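Hypothetical protein (Caulobacter vibrioides, PDB 2QAS) probably acts as an adaptor that delivers ssrA-tagged proteins to the ClpX unfoldase for degradation. Local coordinates at residues A[103-106]-A[107-111]. Sequence-based numbering, arbitrary orientation.
Sequences LSVP and YAALT
The two rings here, Pro106 and Tyr107, are neighbours in sequence but face different surroundings. The tyrosine ring meets the proline obliquely through the proline's carbonyl carbon; beyond that it packs on Lys29 and Leu32 of helix 16-35, and its hydroxyl is hydrogen-bonded to the backbone oxygen of Gly86. CG of Tyr107 is anti to its own carbonyl carbon and beside its backbone N, which brings it to 4.1 Å from Pro106 C. The pyrrolidine ring of Pro106 meets the turn that follows from two corners: CB approaches Ala108 CB, while CD lies 3.9 Å from Ala109 CB, and Val58 of a loop also packs against the ring.

At the turn itself, the carbonyl oxygen of Pro106 accepts from Ala109 N at 3.0 Å. The bond is bent, with an N-H...O angle of 143°, and the donor sits well above the carbonyl plane, 66° out of it. A second backbone hydrogen bond follows, Leu110 N to Tyr107 O at 3.2 Å, as the chain makes two overlapping type I beta turns, Pro106-Ala109 and Tyr107-Leu110.

On the buried side Val105 and Leu110 cross at about a right angle. With chi1 of Val105 at -179°, CG1 reaches Leu110 CD1 at 3.8 Å and Ala109 CB at 4.1 Å; Phe51 and Phe90 add to this apolar cluster. The same Leu110 CD1 lies 3.5 Å from Pro106 O. Two backbone hydrogen bonds thus satisfy polar groups of the turn, and the methyls of Val105, Ala109 and Leu110 pack in the interior where strand 99-106 of the three-stranded sheet passes to strand 110-115 of the four-stranded one.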
loop_
_atom_site.group_PDB
_atom_site.type_symbol
_atom_site.label_atom_id
_atom_site.label_comp_id
_atom_site.label_asym_id
_atom_site.label_seq_id
_atom_site.Cartn_x
_atom_site.Cartn_y
_atom_site.Cartn_z
ATOM N N LEU A 103 8.244 16.103 17.657
ATOM C CA LEU A 103 7.522 16.313 16.411
ATOM C C LEU A 103 6.488 15.235 16.193
ATOM O O LEU A 103 6.700 14.069 16.540
ATOM C CB LEU A 103 8.471 16.267 15.221
ATOM C CG LEU A 103 9.403 17.431 14.943
ATOM C CD1 LEU A 103 10.253 17.067 13.737
ATOM C CD2 LEU A 103 8.598 18.698 14.672
ATOM N N SER A 104 5.376 15.635 15.594
ATOM C CA SER A 104 4.306 14.717 15.251
ATOM C C SER A 104 4.032 14.939 13.783
ATOM O O SER A 104 3.779 16.064 13.359
ATOM C CB SER A 104 3.054 14.995 16.071
ATOM O OG SER A 104 3.119 14.269 17.280
ATOM N N VAL A 105 4.101 13.868 13.006
ATOM C CA VAL A 105 3.875 13.978 11.574
ATOM C C VAL A 105 2.892 12.934 11.070
ATOM O O VAL A 105 3.051 11.741 11.333
ATOM C CB VAL A 105 5.206 13.826 10.806
ATOM C CG1 VAL A 105 4.966 13.956 9.310
ATOM C CG2 VAL A 105 6.200 14.870 11.295
ATOM N N PRO A 106 1.841 13.373 10.356
ATOM C CA PRO A 106 0.876 12.395 9.847
ATOM C C PRO A 106 1.491 11.755 8.613
ATOM O O PRO A 106 2.312 12.375 7.931
ATOM C CB PRO A 106 -0.345 13.254 9.495
ATOM C CG PRO A 106 -0.184 14.478 10.340
ATOM C CD PRO A 106 1.298 14.737 10.244
ATOM N N TYR A 107 1.121 10.516 8.321
ATOM C CA TYR A 107 1.668 9.887 7.135
ATOM C C TYR A 107 1.161 10.623 5.901
ATOM O O TYR A 107 1.788 10.593 4.846
ATOM C CB TYR A 107 1.291 8.413 7.108
ATOM C CG TYR A 107 1.833 7.696 8.319
ATOM C CD1 TYR A 107 0.983 7.240 9.321
ATOM C CD2 TYR A 107 3.210 7.532 8.495
ATOM C CE1 TYR A 107 1.489 6.638 10.474
ATOM C CE2 TYR A 107 3.725 6.934 9.642
ATOM C CZ TYR A 107 2.860 6.491 10.629
ATOM O OH TYR A 107 3.356 5.918 11.776
ATOM N N ALA A 108 0.037 11.315 6.057
ATOM C CA ALA A 108 -0.556 12.079 4.970
ATOM C C ALA A 108 0.325 13.272 4.590
ATOM O O ALA A 108 0.323 13.723 3.441
ATOM C CB ALA A 108 -1.935 12.567 5.375
ATOM N N ALA A 109 1.086 13.784 5.552
ATOM C CA ALA A 109 1.944 14.932 5.286
ATOM C C ALA A 109 3.204 14.558 4.506
ATOM O O ALA A 109 3.841 15.417 3.911
ATOM C CB ALA A 109 2.310 15.607 6.586
ATOM N N LEU A 110 3.550 13.275 4.497
ATOM C CA LEU A 110 4.743 12.809 3.800
ATOM C C LEU A 110 4.780 13.121 2.318
ATOM O O LEU A 110 3.758 13.069 1.636
ATOM C CB LEU A 110 4.901 11.305 3.979
ATOM C CG LEU A 110 5.751 10.857 5.161
ATOM C CD1 LEU A 110 5.319 11.564 6.433
ATOM C CD2 LEU A 110 5.611 9.359 5.296
ATOM N N THR A 111 5.972 13.438 1.819
ATOM C CA THR A 111 6.139 13.725 0.406
ATOM C C THR A 111 7.330 12.951 -0.152
ATOM O O THR A 111 7.470 12.800 -1.362
ATOM C CB THR A 111 6.339 15.234 0.137
ATOM O OG1 THR A 111 7.627 15.643 0.597
ATOM C CG2 THR A 111 5.278 16.051 0.854
#